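Local structure of uncharacterized protein (Capnocytophaga ochracea, 4W9R) at residues 33-38 against 110-115; 86-91 against 126-131; 237-242 against 278-283; 309-314 against 340-345; 331-336 against 358-363. The protein is uncharacterised but probably belongs to the esterases of the alpha/beta-hydrolase superfamily, with a substrate that is not known. One frame throughout, in Å; residues are numbered along the deposited sequence.

Interaction 1 (33-38 against 110-115); sequences QAYPLI and KYPIAD
Two backbone hydrogen bonds tie the start of strand 35-40 to the short strand 113-114, making a parallel bridge between Y35 and I113. Y35 N donates to P112 O at 3.0 Å, nearly along the C=O axis, and A114 N donates to Y35 O from above the carbonyl plane. CA-H...O contacts accompany them: A34 CA lies 3.3 Å from P112 O, and I113 CA the same distance from Y35 O. Among apolar groups, I113 CG2, anti to its own backbone N, meets L37 CB at 3.7 Å, while A34 CB touches A114 CB at 4.0 Å on another side of the pairing. The Y35 ring, its CG anti to the carbonyl carbon, brings CE2 within 4.3 Å of P112 CG. Y35 OH is gripped in turn by Q33 NE2 and by the backbone O of T30. An alanine in place of Y35 would probably loosen the preceding loop, losing both the ring against P112 and the hydroxyl's bonds to Q33 and T30. Main-chain bonds thus join the start of an inner strand of this alpha/beta-hydrolase sheet to strand 113-114, which runs into 116-122, with apolar side chains packed around them.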
# COMPACT_ATOMS: atom_id res chain seq x y z
N GLN B 33 12.50 3.35 25.41
CA GLN B 33 12.93 3.72 24.07
C GLN B 33 12.01 4.78 23.48
O GLN B 33 10.91 5.01 23.99
CB GLN B 33 13.00 2.50 23.15
CG GLN B 33 11.65 1.85 22.88
CD GLN B 33 11.73 0.79 21.80
OE1 GLN B 33 12.74 0.65 21.12
NE2 GLN B 33 10.65 0.03 21.64
N ALA B 34 12.45 5.43 22.41
CA ALA B 34 11.69 6.50 21.79
C ALA B 34 11.13 6.09 20.43
O ALA B 34 11.73 5.28 19.72
CB ALA B 34 12.55 7.75 21.65
N TYR B 35 9.98 6.65 20.06
CA TYR B 35 9.36 6.34 18.79
C TYR B 35 9.14 7.59 17.95
O TYR B 35 8.77 8.64 18.49
CB TYR B 35 8.01 5.64 19.00
CG TYR B 35 8.05 4.46 19.95
CD1 TYR B 35 8.33 3.18 19.50
CD2 TYR B 35 7.78 4.64 21.31
CE1 TYR B 35 8.36 2.11 20.37
CE2 TYR B 35 7.80 3.57 22.18
CZ TYR B 35 8.09 2.31 21.71
OH TYR B 35 8.12 1.23 22.57
N PRO B 36 9.35 7.48 16.63
CA PRO B 36 9.00 8.58 15.73
C PRO B 36 7.49 8.71 15.61
O PRO B 36 6.79 7.71 15.66
CB PRO B 36 9.63 8.15 14.39
CG PRO B 36 10.65 7.12 14.75
CD PRO B 36 10.10 6.42 15.95
N LEU B 37 7.00 9.94 15.46
CA LEU B 37 5.57 10.18 15.38
C LEU B 37 5.11 10.48 13.96
O LEU B 37 5.72 11.29 13.26
CB LEU B 37 5.18 11.34 16.30
CG LEU B 37 3.73 11.84 16.22
CD1 LEU B 37 2.76 10.72 16.57
CD2 LEU B 37 3.53 13.04 17.13
N ILE B 38 4.04 9.82 13.53
CA ILE B 38 3.42 10.11 12.25
C ILE B 38 1.97 10.52 12.44
O ILE B 38 1.16 9.75 12.95
CB ILE B 38 3.48 8.90 11.29
CG1 ILE B 38 4.94 8.57 10.95
CG2 ILE B 38 2.70 9.19 10.02
CD1 ILE B 38 5.08 7.42 9.98
N LYS B 110 2.25 12.22 26.52
CA LYS B 110 1.75 10.89 26.84
C LYS B 110 2.73 9.77 26.47
O LYS B 110 2.66 8.67 27.02
CB LYS B 110 0.41 10.65 26.14
CG LYS B 110 -0.65 10.01 27.02
CD LYS B 110 -1.97 9.87 26.27
CE LYS B 110 -3.08 9.37 27.18
NZ LYS B 110 -2.76 8.06 27.79
N TYR B 111 3.64 10.06 25.55
CA TYR B 111 4.54 9.03 25.02
C TYR B 111 5.95 9.57 24.78
O TYR B 111 6.13 10.77 24.54
CB TYR B 111 3.99 8.46 23.71
CG TYR B 111 2.56 7.97 23.79
CD1 TYR B 111 2.25 6.80 24.47
CD2 TYR B 111 1.53 8.66 23.17
CE1 TYR B 111 0.95 6.34 24.55
CE2 TYR B 111 0.23 8.21 23.24
CZ TYR B 111 -0.06 7.05 23.93
OH TYR B 111 -1.36 6.60 24.00
N PRO B 112 6.96 8.69 24.82
CA PRO B 112 8.33 9.08 24.50
C PRO B 112 8.55 9.25 23.00
O PRO B 112 9.04 8.34 22.34
CB PRO B 112 9.16 7.91 25.05
CG PRO B 112 8.24 6.75 25.01
CD PRO B 112 6.87 7.30 25.30
N ILE B 113 8.16 10.41 22.48
CA ILE B 113 8.28 10.68 21.05
C ILE B 113 9.70 11.10 20.67
O ILE B 113 10.29 11.96 21.31
CB ILE B 113 7.29 11.78 20.60
CG1 ILE B 113 5.86 11.39 20.97
CG2 ILE B 113 7.41 12.04 19.11
CD1 ILE B 113 5.43 10.05 20.42
N ALA B 114 10.23 10.49 19.61
CA ALA B 114 11.57 10.80 19.13
C ALA B 114 11.60 12.15 18.42
O ALA B 114 10.58 12.83 18.31
CB ALA B 114 12.07 9.71 18.20
N ASP B 115 12.77 12.54 17.93
CA ASP B 115 12.95 13.84 17.30
C ASP B 115 12.32 13.90 15.91
O ASP B 115 12.15 14.98 15.36
CB ASP B 115 14.44 14.19 17.21
CG ASP B 115 15.05 14.49 18.57
OD1 ASP B 115 14.61 13.88 19.57
OD2 ASP B 115 15.96 15.34 18.64

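Interaction 2 (86-91 against 126-131); sequences GRPINE and GFLANY
Y131 has chi1 at -76°, so that CG stands anti to its carbonyl carbon and beside its backbone N, and the ring is carried toward the 86-88 loop. L128, one turn earlier, has CG anti to the backbone N (chi1 173°), which brings its CD1 branch to the same loop. P88 receives both. Its CD sits over one face of the Y131 ring, displaced toward the rim, in a CH-pi contact 3.8 Å from the ring centroid and 22° off the normal. The neighbouring CG of P88 reaches L128 CD1 at 3.6 Å, so one edge of the pyrrolidine ring is divided between an aromatic and a leucine methyl. At the far end of the tyrosine, OH donates a hydrogen bond to G86 O, the carbonyl oxygen lying near the ring plane while the hydroxyl stands above the carbonyl plane. The helix that begins at residue 123 follows strand 116-122, the fifth strand of the alpha/beta-hydrolase sheet order, and the loop leads into helix 91-110. Between these anchors, R87 CA approaches Y131 CE2 at 3.8 Å, the extended arginine side chain then heading outward. G86 takes a positive phi, at which a CB would crowd the preceding carbonyl. Within its own segment the ring meets F127 CE2 at an edge, in plane. Beyond the two segments, F159 packs edge-to-face with Y131, and F96 of helix 91-110 touches both Y131 and L128.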
# COMPACT_ATOMS: atom_id res chain seq x y z
N GLY B 86 -4.59 32.80 0.49
CA GLY B 86 -3.46 31.98 0.10
C GLY B 86 -2.73 31.31 1.25
O GLY B 86 -1.73 30.63 1.05
N ARG B 87 -3.23 31.51 2.46
CA ARG B 87 -2.68 30.86 3.65
C ARG B 87 -3.82 30.45 4.56
O ARG B 87 -4.94 30.94 4.40
CB ARG B 87 -1.69 31.79 4.37
CG ARG B 87 -2.35 32.94 5.10
CD ARG B 87 -1.32 33.81 5.80
NE ARG B 87 -1.97 34.90 6.53
CZ ARG B 87 -2.33 36.05 5.97
NH1 ARG B 87 -2.09 36.27 4.68
NH2 ARG B 87 -2.93 36.99 6.70
N PRO B 88 -3.57 29.53 5.51
CA PRO B 88 -4.64 29.15 6.44
C PRO B 88 -5.16 30.34 7.24
O PRO B 88 -4.38 31.07 7.85
CB PRO B 88 -3.96 28.13 7.36
CG PRO B 88 -2.84 27.58 6.56
CD PRO B 88 -2.36 28.71 5.70
N ILE B 89 -6.48 30.51 7.25
CA ILE B 89 -7.14 31.55 8.03
C ILE B 89 -8.43 30.99 8.61
O ILE B 89 -8.95 29.99 8.12
CB ILE B 89 -7.47 32.81 7.20
CG1 ILE B 89 -8.41 32.46 6.05
CG2 ILE B 89 -6.20 33.48 6.69
CD1 ILE B 89 -9.09 33.66 5.44
N ASN B 90 -8.94 31.65 9.65
CA ASN B 90 -10.19 31.24 10.29
C ASN B 90 -10.19 29.77 10.68
O ASN B 90 -9.33 29.32 11.45
CB ASN B 90 -11.37 31.55 9.37
CG ASN B 90 -11.52 33.04 9.09
OD1 ASN B 90 -11.41 33.87 9.99
ND2 ASN B 90 -11.75 33.37 7.82
N GLU B 91 -11.14 29.01 10.14
CA GLU B 91 -11.28 27.60 10.48
C GLU B 91 -10.04 26.79 10.13
O GLU B 91 -9.62 25.91 10.89
CB GLU B 91 -12.50 27.00 9.77
CG GLU B 91 -13.84 27.57 10.22
CD GLU B 91 -14.30 28.74 9.37
OE1 GLU B 91 -13.50 29.25 8.57
OE2 GLU B 91 -15.48 29.14 9.50
N GLY B 126 -3.78 17.72 2.26
CA GLY B 126 -2.47 17.47 1.68
C GLY B 126 -1.75 18.75 1.32
O GLY B 126 -0.53 18.85 1.46
N PHE B 127 -2.50 19.74 0.84
CA PHE B 127 -1.93 21.04 0.52
C PHE B 127 -1.73 21.86 1.78
O PHE B 127 -0.77 22.63 1.88
CB PHE B 127 -2.81 21.79 -0.47
CG PHE B 127 -2.26 23.13 -0.88
CD1 PHE B 127 -1.13 23.21 -1.67
CD2 PHE B 127 -2.87 24.30 -0.47
CE1 PHE B 127 -0.61 24.43 -2.05
CE2 PHE B 127 -2.36 25.53 -0.84
CZ PHE B 127 -1.23 25.59 -1.63
N LEU B 128 -2.64 21.71 2.73
CA LEU B 128 -2.55 22.40 4.02
C LEU B 128 -1.27 22.01 4.76
O LEU B 128 -0.66 22.84 5.43
CB LEU B 128 -3.77 22.08 4.88
CG LEU B 128 -3.75 22.59 6.32
CD1 LEU B 128 -3.77 24.10 6.36
CD2 LEU B 128 -4.91 22.02 7.12
N ALA B 129 -0.87 20.75 4.61
CA ALA B 129 0.29 20.23 5.31
C ALA B 129 1.59 20.90 4.86
O ALA B 129 2.57 20.92 5.60
CB ALA B 129 0.39 18.72 5.11
N ASN B 130 1.58 21.46 3.65
CA ASN B 130 2.75 22.15 3.12
C ASN B 130 3.16 23.34 3.98
O ASN B 130 4.34 23.67 4.09
CB ASN B 130 2.50 22.63 1.69
CG ASN B 130 2.37 21.48 0.71
OD1 ASN B 130 2.97 20.42 0.89
ND2 ASN B 130 1.59 21.70 -0.34
N TYR B 131 2.17 23.98 4.60
CA TYR B 131 2.38 25.23 5.30
C TYR B 131 3.14 25.08 6.62
O TYR B 131 3.50 26.07 7.25
CB TYR B 131 1.04 25.93 5.55
CG TYR B 131 0.50 26.58 4.30
CD1 TYR B 131 -0.18 25.84 3.34
CD2 TYR B 131 0.69 27.94 4.07
CE1 TYR B 131 -0.67 26.44 2.19
CE2 TYR B 131 0.21 28.54 2.92
CZ TYR B 131 -0.47 27.79 1.99
OH TYR B 131 -0.95 28.39 0.85

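Interaction 3 (237-242 against 278-283); sequences KPIGGK and LNDVMA
The 237-240 linker, running up to the N-cap residue G240 of helix 241-248, is read along its backbone by two side chains from the first turn of helix 278-290, where the helical C-terminal part of the chain begins. The hydrogen bonds come as a pair on one residue: I239 N donates to D280 OD1 at 3.0 Å and 172°, and N279 ND2 donates to I239 O at 3.1 Å. The second is well placed at both ends, ND2 lying in the carbonyl plane on a lone pair and I239 O lying in the plane of the N279 amide. D280 OD1, by contrast, is met by the I239 N-H from above the carboxylate plane. N279 ND2 also donates to D280 OD1, nearly along the C-O axis of that oxygen, so the amide nitrogen joins acceptors on both segments and fixes the amide's rotation. To reach these places N279 puts CG anti to its backbone N, whereas D280 folds CG beside its own.

Van der Waals contact is carried by I239, whose CG1 lies 3.4 Å from D280 OD1, alongside the carboxylate. P238 CB touches the N279 amide at the margin, more loosely.

Further polar partners lie outside the segments. D280 OD2 bonds to Y263 OH, and the several donors around this carboxylate would probably favour its ionised form. K242 N bonds E181 OE1 of the second subunit. A water stands 2.7 Å from D280 OD2 and 3.1 Å from K237 O.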
# COMPACT_ATOMS: atom_id res chain seq x y z
N LYS B 237 17.57 0.79 6.97
CA LYS B 237 17.70 -0.51 6.31
C LYS B 237 19.02 -1.20 6.64
O LYS B 237 20.04 -0.53 6.84
CB LYS B 237 17.56 -0.36 4.79
CG LYS B 237 16.14 -0.19 4.29
CD LYS B 237 16.10 -0.21 2.77
CE LYS B 237 14.69 -0.00 2.23
NZ LYS B 237 14.16 1.36 2.53
N PRO B 238 19.01 -2.54 6.69
CA PRO B 238 20.23 -3.32 6.86
C PRO B 238 21.19 -3.13 5.69
O PRO B 238 20.76 -2.71 4.61
CB PRO B 238 19.72 -4.76 6.91
CG PRO B 238 18.29 -4.65 7.33
CD PRO B 238 17.81 -3.38 6.69
N ILE B 239 22.47 -3.43 5.89
CA ILE B 239 23.45 -3.29 4.82
C ILE B 239 23.36 -4.49 3.88
O ILE B 239 23.53 -5.63 4.29
CB ILE B 239 24.88 -3.18 5.38
CG1 ILE B 239 24.97 -2.02 6.37
CG2 ILE B 239 25.88 -3.00 4.25
CD1 ILE B 239 26.34 -1.86 6.99
N GLY B 240 23.09 -4.21 2.61
CA GLY B 240 22.91 -5.25 1.62
C GLY B 240 24.21 -5.69 0.98
O GLY B 240 25.24 -5.03 1.14
N GLY B 241 24.17 -6.81 0.27
CA GLY B 241 25.34 -7.36 -0.38
C GLY B 241 25.94 -6.42 -1.41
O GLY B 241 27.15 -6.30 -1.53
N LYS B 242 25.07 -5.74 -2.16
CA LYS B 242 25.50 -4.78 -3.16
C LYS B 242 26.17 -3.58 -2.50
O LYS B 242 27.20 -3.10 -2.95
CB LYS B 242 24.32 -4.32 -4.01
CG LYS B 242 24.64 -3.21 -5.00
CD LYS B 242 25.53 -3.71 -6.13
CE LYS B 242 25.70 -2.64 -7.19
NZ LYS B 242 26.47 -3.14 -8.36
N LEU B 278 23.42 -8.01 13.82
CA LEU B 278 24.51 -8.94 13.54
C LEU B 278 24.95 -8.90 12.07
O LEU B 278 26.13 -9.05 11.77
CB LEU B 278 24.10 -10.37 13.91
CG LEU B 278 25.21 -11.41 13.91
CD1 LEU B 278 26.30 -11.02 14.89
CD2 LEU B 278 24.66 -12.79 14.23
N ASN B 279 23.99 -8.69 11.18
CA ASN B 279 24.28 -8.57 9.75
C ASN B 279 25.22 -7.40 9.46
O ASN B 279 26.18 -7.54 8.70
CB ASN B 279 22.98 -8.42 8.96
CG ASN B 279 23.22 -8.16 7.48
OD1 ASN B 279 23.40 -9.10 6.70
ND2 ASN B 279 23.21 -6.89 7.09
N ASP B 280 24.93 -6.25 10.06
CA ASP B 280 25.72 -5.05 9.84
C ASP B 280 27.10 -5.16 10.48
O ASP B 280 28.09 -4.64 9.95
CB ASP B 280 24.99 -3.82 10.38
CG ASP B 280 23.83 -3.40 9.50
OD1 ASP B 280 23.47 -4.17 8.58
OD2 ASP B 280 23.28 -2.30 9.72
N VAL B 281 27.17 -5.83 11.63
CA VAL B 281 28.44 -6.02 12.32
C VAL B 281 29.35 -6.94 11.53
O VAL B 281 30.53 -6.64 11.33
CB VAL B 281 28.23 -6.58 13.74
CG1 VAL B 281 29.57 -6.90 14.39
CG2 VAL B 281 27.44 -5.60 14.59
N MSE B 282 28.81 -8.07 11.09
CA MSE B 282 29.59 -9.05 10.34
C MSE B 282 30.04 -8.51 8.98
O MSE B 282 31.11 -8.85 8.50
CB MSE B 282 28.78 -10.34 10.14
CG MSE B 282 28.59 -11.13 11.42
SE MSE B 282 30.29 -11.46 12.32
CE MSE B 282 29.63 -12.39 13.90
N ALA B 283 29.21 -7.66 8.38
CA ALA B 283 29.57 -7.02 7.12
C ALA B 283 30.78 -6.12 7.32
O ALA B 283 31.67 -6.06 6.48
CB ALA B 283 28.40 -6.22 6.57
O HOH W 1 20.69 -1.40 9.71

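Interaction 4 (309-314 against 340-345); sequences YLKTAM and YTEPNI
Residues Y309 to T312 form a type I beta turn, and just past it A313 N donates a 3.0 Å hydrogen bond to P343 O, in that carbonyl's plane, joining the loops before helices 314-325 and 350-362. T312 OG1, placed between its backbone N and carbonyl carbon, folds back to donate to Y309 O on a lone pair, at 2.6 Å. That oxygen also accepts T312 N, so two bonds grip it. I345, with CG1 anti to its backbone N, supplies two methyls: CD1 reaches the edge of the Y309 ring, 3.7 Å from CE2, and CG2 meets both T312 CB and M314 CB at 3.8 Å. Selenomethionine M314 lays CE over one face of that ring. From 340-345, E342 rests CB 3.5 Å from A313 N and brings CG to K311 O, while P343 CD lies beside the same oxygen. An alanine at T312 would probably loosen the turn by losing the hydroxyl's bond to Y309 O. K311 NZ and E342 OE2 stay 5.1 Å apart, so any attraction between their charges is likely to be secondary to the backbone bond and the apolar grip of I345.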
# COMPACT_ATOMS: atom_id res chain seq x y z
N TYR B 309 26.25 -6.20 22.79
CA TYR B 309 27.04 -7.43 22.71
C TYR B 309 27.91 -7.73 23.94
O TYR B 309 28.68 -8.70 23.92
CB TYR B 309 27.89 -7.41 21.45
CG TYR B 309 27.04 -7.42 20.20
CD1 TYR B 309 26.75 -6.23 19.53
CD2 TYR B 309 26.51 -8.60 19.70
CE1 TYR B 309 25.96 -6.23 18.39
CE2 TYR B 309 25.72 -8.61 18.56
CZ TYR B 309 25.45 -7.42 17.91
OH TYR B 309 24.67 -7.42 16.78
N LEU B 310 27.82 -6.90 24.97
CA LEU B 310 28.66 -7.04 26.17
C LEU B 310 28.63 -8.45 26.78
O LEU B 310 29.64 -8.93 27.30
CB LEU B 310 28.22 -6.03 27.23
CG LEU B 310 28.96 -6.09 28.57
CD1 LEU B 310 30.45 -5.85 28.37
CD2 LEU B 310 28.37 -5.09 29.55
N LYS B 311 27.48 -9.11 26.68
CA LYS B 311 27.28 -10.42 27.30
C LYS B 311 27.68 -11.56 26.36
O LYS B 311 27.45 -12.73 26.66
CB LYS B 311 25.83 -10.59 27.74
CG LYS B 311 25.44 -9.67 28.89
CD LYS B 311 26.41 -9.81 30.05
CE LYS B 311 26.10 -8.82 31.17
NZ LYS B 311 27.09 -8.92 32.28
N THR B 312 28.26 -11.21 25.22
CA THR B 312 28.68 -12.19 24.23
C THR B 312 30.20 -12.21 24.09
O THR B 312 30.87 -11.24 24.44
CB THR B 312 28.06 -11.92 22.85
OG1 THR B 312 28.63 -10.73 22.29
CG2 THR B 312 26.55 -11.77 22.96
N ALA B 313 30.74 -13.33 23.62
CA ALA B 313 32.18 -13.49 23.45
C ALA B 313 32.76 -12.61 22.34
O ALA B 313 33.98 -12.51 22.21
CB ALA B 313 32.50 -14.95 23.17
N MSE B 314 31.89 -11.99 21.55
CA MSE B 314 32.33 -11.26 20.35
C MSE B 314 33.29 -10.09 20.59
O MSE B 314 34.30 -9.99 19.89
CB MSE B 314 31.11 -10.76 19.58
CG MSE B 314 31.44 -10.31 18.17
SE MSE B 314 29.87 -9.94 17.10
CE MSE B 314 29.40 -8.23 17.87
N TYR B 340 36.42 -16.55 26.23
CA TYR B 340 35.97 -17.92 26.43
C TYR B 340 34.94 -18.03 27.56
O TYR B 340 34.15 -18.97 27.60
CB TYR B 340 37.16 -18.84 26.72
CG TYR B 340 36.82 -20.31 26.78
CD1 TYR B 340 36.71 -21.06 25.62
CD2 TYR B 340 36.62 -20.95 28.00
CE1 TYR B 340 36.40 -22.40 25.66
CE2 TYR B 340 36.31 -22.30 28.05
CZ TYR B 340 36.20 -23.02 26.88
OH TYR B 340 35.89 -24.36 26.93
N THR B 341 34.94 -17.05 28.45
CA THR B 341 34.04 -17.05 29.60
C THR B 341 32.68 -16.46 29.26
O THR B 341 31.81 -16.36 30.12
CB THR B 341 34.64 -16.27 30.79
OG1 THR B 341 34.77 -14.89 30.44
CG2 THR B 341 36.01 -16.83 31.16
N GLU B 342 32.51 -16.07 28.00
CA GLU B 342 31.26 -15.46 27.55
C GLU B 342 30.57 -16.36 26.53
O GLU B 342 31.23 -17.11 25.81
CB GLU B 342 31.54 -14.08 26.95
CG GLU B 342 30.69 -12.95 27.52
CD GLU B 342 30.97 -12.67 28.99
OE1 GLU B 342 32.10 -12.94 29.44
OE2 GLU B 342 30.05 -12.19 29.69
N PRO B 343 29.23 -16.30 26.48
CA PRO B 343 28.42 -17.13 25.57
C PRO B 343 28.80 -17.01 24.10
O PRO B 343 29.31 -15.97 23.66
CB PRO B 343 27.00 -16.59 25.79
CG PRO B 343 27.01 -16.15 27.20
CD PRO B 343 28.38 -15.60 27.46
N ASN B 344 28.55 -18.07 23.34
CA ASN B 344 28.84 -18.10 21.92
C ASN B 344 27.86 -17.25 21.11
O ASN B 344 26.68 -17.17 21.44
CB ASN B 344 28.81 -19.53 21.39
CG ASN B 344 29.80 -20.43 22.09
OD1 ASN B 344 30.76 -19.96 22.70
ND2 ASN B 344 29.58 -21.74 22.00
N ILE B 345 28.36 -16.62 20.06
CA ILE B 345 27.51 -15.92 19.11
C ILE B 345 28.02 -16.13 17.69
O ILE B 345 29.21 -15.98 17.42
CB ILE B 345 27.42 -14.41 19.43
CG1 ILE B 345 26.64 -13.67 18.34
CG2 ILE B 345 28.82 -13.81 19.60
CD1 ILE B 345 26.44 -12.20 18.61

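Interaction 5 (331-336 against 358-363); sequences KALKTY and THLQAT
L360 is the side chain on which the contact turns. From its CB, which lies 4.1 Å from L333 CD1, the chain goes to CG, anti to the carbonyl carbon (chi1 -73°), and on with chi2 at 175° to CD1 in an extended course toward helix 331-336. CD1 is the busy tip: it comes 3.7 Å from Y336 CD2 and equally close to the backbone L333 N, and 4.0 Å from A332 CB. The methyl thus settles against one turn of the opposing helix, between the side chains of A332, L333 and Y336, meeting the tyrosine ring obliquely. L333 answers from the other helix; with CG anti to its backbone N, it slides past L360 in the opposite sense. Both its methyls, CD1 and CD2, lie 4.0 Å from Q361 CG, the two side chains crossing at about a right angle. This is antiparallel helix packing in the all-helical C-terminal part of the chain, joining helix 329-339 to the last helix, 350-362. The short axes pass 10.0 Å apart at 146°, somewhat off exactly antiparallel, and the side chains meet through carbon atoms alone, though L360 CD1 also lies against the backbone L333 N. Y336 is anchored at its polar end beyond the segments, its OH bonding to E324 OE1 and R356 NH2. Helix 314-325 covers another side: Y323 touches T335, and E324 touches L360. Within helix 331-336, T335 OG1 donates to K331 O, which also accepts from T335 N.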
# COMPACT_ATOMS: atom_id res chain seq x y z
N LYS B 331 48.82 -10.07 25.19
CA LYS B 331 47.49 -9.52 25.43
C LYS B 331 46.42 -10.33 24.70
O LYS B 331 45.30 -10.46 25.18
CB LYS B 331 47.43 -8.05 24.99
CG LYS B 331 48.25 -7.12 25.86
CD LYS B 331 48.02 -5.66 25.50
CE LYS B 331 48.84 -4.74 26.39
NZ LYS B 331 48.58 -3.30 26.10
N ALA B 332 46.78 -10.88 23.54
CA ALA B 332 45.86 -11.69 22.76
C ALA B 332 45.43 -12.93 23.53
O ALA B 332 44.25 -13.27 23.57
CB ALA B 332 46.49 -12.08 21.43
N LEU B 333 46.40 -13.61 24.13
CA LEU B 333 46.14 -14.81 24.91
C LEU B 333 45.24 -14.50 26.10
O LEU B 333 44.28 -15.23 26.37
CB LEU B 333 47.44 -15.44 25.39
CG LEU B 333 47.29 -16.71 26.23
CD1 LEU B 333 46.62 -17.80 25.41
CD2 LEU B 333 48.64 -17.18 26.75
N LYS B 334 45.55 -13.42 26.80
CA LYS B 334 44.76 -12.99 27.95
C LYS B 334 43.33 -12.64 27.52
O LYS B 334 42.37 -12.91 28.24
CB LYS B 334 45.42 -11.79 28.63
CG LYS B 334 44.69 -11.28 29.86
CD LYS B 334 45.34 -10.01 30.40
CE LYS B 334 44.60 -9.46 31.60
NZ LYS B 334 44.63 -10.39 32.76
N THR B 335 43.20 -12.04 26.34
CA THR B 335 41.91 -11.58 25.85
C THR B 335 41.07 -12.73 25.31
O THR B 335 39.85 -12.75 25.48
CB THR B 335 42.09 -10.52 24.74
OG1 THR B 335 43.06 -9.55 25.16
CG2 THR B 335 40.77 -9.82 24.46
N TYR B 336 41.71 -13.70 24.66
CA TYR B 336 41.01 -14.89 24.20
C TYR B 336 40.42 -15.66 25.38
O TYR B 336 39.28 -16.12 25.33
CB TYR B 336 41.95 -15.80 23.41
CG TYR B 336 42.02 -15.50 21.93
CD1 TYR B 336 40.89 -15.53 21.13
CD2 TYR B 336 43.24 -15.19 21.32
CE1 TYR B 336 40.95 -15.26 19.78
CE2 TYR B 336 43.31 -14.92 19.97
CZ TYR B 336 42.17 -14.96 19.20
OH TYR B 336 42.23 -14.69 17.86
N THR B 358 45.29 -22.43 22.00
CA THR B 358 46.23 -23.53 21.84
C THR B 358 47.41 -23.12 20.96
O THR B 358 48.56 -23.44 21.25
CB THR B 358 45.56 -24.78 21.24
OG1 THR B 358 44.46 -25.18 22.07
CG2 THR B 358 46.55 -25.93 21.14
N HIS B 359 47.11 -22.39 19.89
CA HIS B 359 48.13 -21.94 18.95
C HIS B 359 49.07 -20.91 19.59
O HIS B 359 50.25 -20.86 19.27
CB HIS B 359 47.49 -21.36 17.69
CG HIS B 359 48.48 -20.94 16.65
ND1 HIS B 359 49.06 -19.70 16.63
CD2 HIS B 359 48.98 -21.61 15.58
CE1 HIS B 359 49.88 -19.61 15.60
NE2 HIS B 359 49.85 -20.76 14.95
N LEU B 360 48.52 -20.10 20.49
CA LEU B 360 49.31 -19.07 21.17
C LEU B 360 50.18 -19.65 22.28
O LEU B 360 51.26 -19.14 22.55
CB LEU B 360 48.39 -17.99 21.74
CG LEU B 360 47.76 -17.03 20.73
CD1 LEU B 360 46.78 -16.09 21.42
CD2 LEU B 360 48.83 -16.24 20.00
N GLN B 361 49.70 -20.72 22.91
CA GLN B 361 50.45 -21.36 23.99
C GLN B 361 51.47 -22.35 23.45
O GLN B 361 52.33 -22.84 24.18
CB GLN B 361 49.49 -22.06 24.95
CG GLN B 361 48.74 -21.11 25.87
CD GLN B 361 47.77 -21.82 26.79
OE1 GLN B 361 47.29 -22.91 26.48
NE2 GLN B 361 47.47 -21.20 27.93
N ALA B 362 51.38 -22.64 22.15
CA ALA B 362 52.35 -23.52 21.50
C ALA B 362 53.64 -22.76 21.21
O ALA B 362 54.73 -23.34 21.22
CB ALA B 362 51.76 -24.08 20.21
N THR B 363 53.51 -21.46 20.97
CA THR B 363 54.66 -20.61 20.66
C THR B 363 55.08 -19.78 21.86
O THR B 363 54.68 -20.05 22.99
CB THR B 363 54.35 -19.67 19.48
OG1 THR B 363 53.32 -18.75 19.85
CG2 THR B 363 53.91 -20.46 18.26

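How the interactions relate
Interactions 1 and 2 belong to the sheet-bearing part, with centres about 25 Å apart; their segments alternate along the chain but do not touch. Interactions 3, 4 and 5 follow in the helical part, and the centres of 2 and 5 are about 69 Å apart. Interactions 3 and 4 share a wall of helix 278-290: V281 CG1 packs 3.7 Å from M314 CE, and L278 CD1 3.9 Å from I345 CD1. Interactions 4 and 5 adjoin in sequence through helix 329-339, centres about 18 Å apart. The side chain of T312 in interaction 4 lies about 4 Å from a glycerol, probably from the crystallisation liquor.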